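PDB 4LGO: VompD from Bartonella quintana, which probably acts as a trimeric autotransporter adhesin of the bacterial outer membrane, this chain being an N-terminal domain of its extracellular part. Local coordinates for residues 47-50 with 51-54; 122-125 with 126-129. All blocks are in the same frame, centred on the assembly; numbering follows the deposited sequence.

Contact 1: residues 47-50 with 51-54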
loop_
_atom_site.group_PDB
_atom_site.type_symbol
_atom_site.label_atom_id
_atom_site.label_comp_id
_atom_site.label_asym_id
_atom_site.label_seq_id
_atom_site.Cartn_x
_atom_site.Cartn_y
_atom_site.Cartn_z
ATOM N N GLU A 47 4.490 7.126 17.574
ATOM C CA GLU A 47 4.495 7.340 19.048
ATOM C C GLU A 47 3.478 8.311 19.646
ATOM O O GLU A 47 2.714 7.945 20.555
ATOM C CB GLU A 47 5.886 7.813 19.494
ATOM N N GLY A 48 3.497 9.554 19.169
ATOM C CA GLY A 48 2.691 10.624 19.769
ATOM C C GLY A 48 1.424 10.998 19.015
ATOM O O GLY A 48 0.707 11.906 19.432
ATOM N N ASN A 49 1.148 10.285 17.920
ATOM C CA ASN A 49 0.060 10.609 17.008
ATOM C C ASN A 49 -1.102 9.663 17.264
ATOM O O ASN A 49 -1.097 8.484 16.839
ATOM C CB ASN A 49 0.540 10.484 15.550
ATOM C CG ASN A 49 -0.522 10.873 14.534
ATOM O OD1 ASN A 49 -1.662 11.149 14.886
ATOM N ND2 ASN A 49 -0.137 10.911 13.256
ATOM N N GLU A 50 -2.101 10.192 17.957
ATOM C CA GLU A 50 -3.319 9.457 18.279
ATOM C C GLU A 50 -4.076 8.976 17.046
ATOM O O GLU A 50 -4.792 7.964 17.104
ATOM C CB GLU A 50 -4.246 10.338 19.141
ATOM C CG GLU A 50 -5.202 9.540 20.010
ATOM C CD GLU A 50 -4.491 8.664 21.025
ATOM O OE1 GLU A 50 -3.339 8.995 21.422
ATOM O OE2 GLU A 50 -5.091 7.644 21.423
ATOM N N ASP A 51 -3.905 9.677 15.925
ATOM C CA ASP A 51 -4.590 9.327 14.691
ATOM C C ASP A 51 -3.815 8.298 13.835
ATOM O O ASP A 51 -4.165 8.082 12.686
ATOM C CB ASP A 51 -4.841 10.582 13.857
ATOM C CG ASP A 51 -5.715 11.604 14.577
ATOM O OD1 ASP A 51 -6.362 11.249 15.596
ATOM O OD2 ASP A 51 -5.739 12.763 14.122
ATOM N N SER A 52 -2.781 7.673 14.392
ATOM C CA SER A 52 -1.949 6.752 13.626
ATOM C C SER A 52 -2.146 5.253 13.956
ATOM O O SER A 52 -1.247 4.458 13.705
ATOM C CB SER A 52 -0.480 7.117 13.813
ATOM O OG SER A 52 -0.039 6.753 15.115
ATOM N N LYS A 53 -3.307 4.850 14.474
ATOM C CA LYS A 53 -3.551 3.415 14.753
ATOM C C LYS A 53 -3.988 2.740 13.454
ATOM O O LYS A 53 -5.071 3.030 12.939
ATOM C CB LYS A 53 -4.642 3.250 15.840
ATOM C CG LYS A 53 -4.289 3.957 17.134
ATOM C CD LYS A 53 -5.425 3.918 18.163
ATOM C CE LYS A 53 -5.154 4.944 19.254
ATOM N NZ LYS A 53 -6.159 4.823 20.344
ATOM N N ASN A 54 -3.127 1.879 12.906
ATOM C CA ASN A 54 -3.382 1.239 11.645
ATOM C C ASN A 54 -4.643 0.400 11.640
ATOM O O ASN A 54 -5.340 0.395 10.632
ATOM C CB ASN A 54 -2.217 0.330 11.233
ATOM C CG ASN A 54 -1.037 1.077 10.682
ATOM O OD1 ASN A 54 -1.173 2.145 10.114
ATOM N ND2 ASN A 54 0.163 0.514 10.873
HETATM O O HOH W 1 -5.859 6.233 15.034
#
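The side chains of Asn49 and Asp51 cross at about a right angle, with the amide and carboxylate planes 60° apart. Asn49 carries its CG anti to the backbone N (chi1 -177°), which swings OD1 forward along the chain until it accepts from Asp51 N at 2.9 Å. That donor sits above the amide plane, not on a lone pair, and OD1 also rests 3.4 Å from Asp51 CB. Four residues, Asn49 to Ser52, make a type I beta turn in the loop between strands 37-42 and 55-59, closed by Ser52 N on Asn49 O at 3.1 Å. The same carbonyl oxygen takes a second, shorter bond from Ser52 OG (2.7 Å), this one in the carbonyl plane, so the backbone and the side chain of one serine grip it together. OG in turn accepts from Glu46 N, and Asn49 ND2 reaches Glu46 OE1, which ties the turn to the residues leading into it.

Glu50 and Lys53 lie side by side and point the same way. The glutamate chain bends at chi2 (62°) while the lysine runs extended, and Glu50 OE2 meets Lys53 NZ at 3.2 Å in a salt bridge whose hydrogen bond is weak. Nearer the backbone, one water donates to Glu50 O and accepts from Lys53 N, while the lysine side chain packs on Asn25 of a neighbouring subunit.

Contact 2: residues 122-125 with 126-129; sequences AVNV and SQLN
Asn124 and Gln127 form a capping box at the start of helix 125-134, which belongs to the coiled stalk of the trimeric adhesin. Each side chain bonds to the other's backbone. Gln127 N reaches Asn124 OD1 at 3.1 Å, nearly in line with the side-chain C=O, and Asn124 N gives its hydrogen to Gln127 OE1 at 3.1 Å, in the amide plane and on a lone pair. The two side chains cross at about a right angle, with their amide planes 60° apart. With its CG set between the backbone N and the carbonyl carbon (chi1 62°), Asn124 folds its OD1 over the first turn, where Ser126 OG also donates to it at 2.7 Å, tilted 30° from the amide plane. One oxygen thus serves two donors at the helix start.

Gln127 OE1 also lies against Val123, 3.2 Å from its CA, beside the bond to Asn124 N.

Behind this shell, both amide nitrogens are held by the end of strand 108-113 and the loop after it: Asn124 ND2 bonds to Val113 O and Asn115 OD1, and Gln127 NE2 to Gly116 O. These bonds fix which way each amide is flipped. Farther out the other two subunits close in. Val123 packs on Val123 of one neighbouring subunit and Leu128 on Leu128 of the other. Along the helix, Val125 and Asn129 lie side by side pointing the same way, with Val125 CG1 3.7 Å from Asn129 ND2.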
loop_
_atom_site.group_PDB
_atom_site.type_symbol
_atom_site.label_atom_id
_atom_site.label_comp_id
_atom_site.label_asym_id
_atom_site.label_seq_id
_atom_site.Cartn_x
_atom_site.Cartn_y
_atom_site.Cartn_z
ATOM N N ALA A 122 11.432 16.009 -20.151
ATOM C CA ALA A 122 11.866 15.005 -21.101
ATOM C C ALA A 122 11.437 15.409 -22.504
ATOM O O ALA A 122 10.442 16.114 -22.665
ATOM C CB ALA A 122 11.253 13.653 -20.768
ATOM N N VAL A 123 12.176 14.937 -23.501
ATOM C CA VAL A 123 11.773 15.115 -24.904
ATOM C C VAL A 123 11.324 13.797 -25.520
ATOM O O VAL A 123 11.759 12.707 -25.125
ATOM C CB VAL A 123 12.878 15.736 -25.766
ATOM C CG1 VAL A 123 13.131 17.178 -25.335
ATOM C CG2 VAL A 123 14.129 14.929 -25.696
ATOM N N ASN A 124 10.454 13.901 -26.524
ATOM C CA ASN A 124 10.032 12.732 -27.236
ATOM C C ASN A 124 10.624 12.690 -28.660
ATOM O O ASN A 124 11.328 13.615 -29.117
ATOM C CB ASN A 124 8.511 12.578 -27.190
ATOM C CG ASN A 124 7.778 13.728 -27.847
ATOM O OD1 ASN A 124 8.239 14.298 -28.839
ATOM N ND2 ASN A 124 6.610 14.038 -27.334
ATOM N N VAL A 125 10.403 11.558 -29.301
ATOM C CA VAL A 125 10.878 11.307 -30.639
ATOM C C VAL A 125 10.378 12.370 -31.599
ATOM O O VAL A 125 11.135 12.793 -32.472
ATOM C CB VAL A 125 10.467 9.909 -31.111
ATOM C CG1 VAL A 125 10.713 9.729 -32.609
ATOM C CG2 VAL A 125 11.209 8.846 -30.285
ATOM N N SER A 126 9.129 12.813 -31.444
ATOM C CA SER A 126 8.618 13.880 -32.355
ATOM C C SER A 126 9.483 15.145 -32.297
ATOM O O SER A 126 9.718 15.816 -33.304
ATOM C CB SER A 126 7.148 14.226 -32.076
ATOM O OG SER A 126 6.985 15.155 -31.014
ATOM N N GLN A 127 9.997 15.442 -31.106
ATOM C CA GLN A 127 10.824 16.598 -30.916
ATOM C C GLN A 127 12.208 16.376 -31.511
ATOM O O GLN A 127 12.770 17.309 -32.073
ATOM C CB GLN A 127 10.880 16.955 -29.413
ATOM C CG GLN A 127 9.538 17.448 -28.905
ATOM C CD GLN A 127 9.556 17.788 -27.431
ATOM O OE1 GLN A 127 9.648 16.899 -26.577
ATOM N NE2 GLN A 127 9.411 19.072 -27.131
ATOM N N LEU A 128 12.755 15.162 -31.370
ATOM C CA LEU A 128 14.039 14.792 -31.995
ATOM C C LEU A 128 13.907 14.891 -33.511
ATOM O O LEU A 128 14.775 15.459 -34.169
ATOM C CB LEU A 128 14.502 13.401 -31.559
ATOM C CG LEU A 128 15.804 12.877 -32.167
ATOM C CD1 LEU A 128 16.953 13.822 -31.858
ATOM C CD2 LEU A 128 16.120 11.461 -31.719
ATOM N N ASN A 129 12.775 14.424 -34.047
ATOM C CA ASN A 129 12.486 14.575 -35.482
ATOM C C ASN A 129 12.332 16.045 -35.924
ATOM O O ASN A 129 12.788 16.401 -37.027
ATOM C CB ASN A 129 11.249 13.759 -35.904
ATOM C CG ASN A 129 11.484 12.260 -35.824
ATOM O OD1 ASN A 129 12.627 11.794 -35.812
ATOM N ND2 ASN A 129 10.401 11.493 -35.801
#

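How the contacts relate
Following the chain from its N terminus, contact 1 comes first, closing a tight turn within the loop that joins strand 37-42 to strand 55-59. Bonds from Asp51 and Lys53 to Asn70, and from Asn54 to Arg74, tie that loop to the chain around strand 72-74. The chain then runs through the five-stranded antiparallel sheet before contact 2, which ties the start of helix 125-134 back to the end of strand 108-113 and the loop after it. Both are local and lie in series, neither nesting nor crossing. The centres of contact 1 and contact 2 are 48 Å apart, on opposite sides of the chain's centre. Contact 1 is a surface feature; contact 2 is buried at the entry to the coiled stalk.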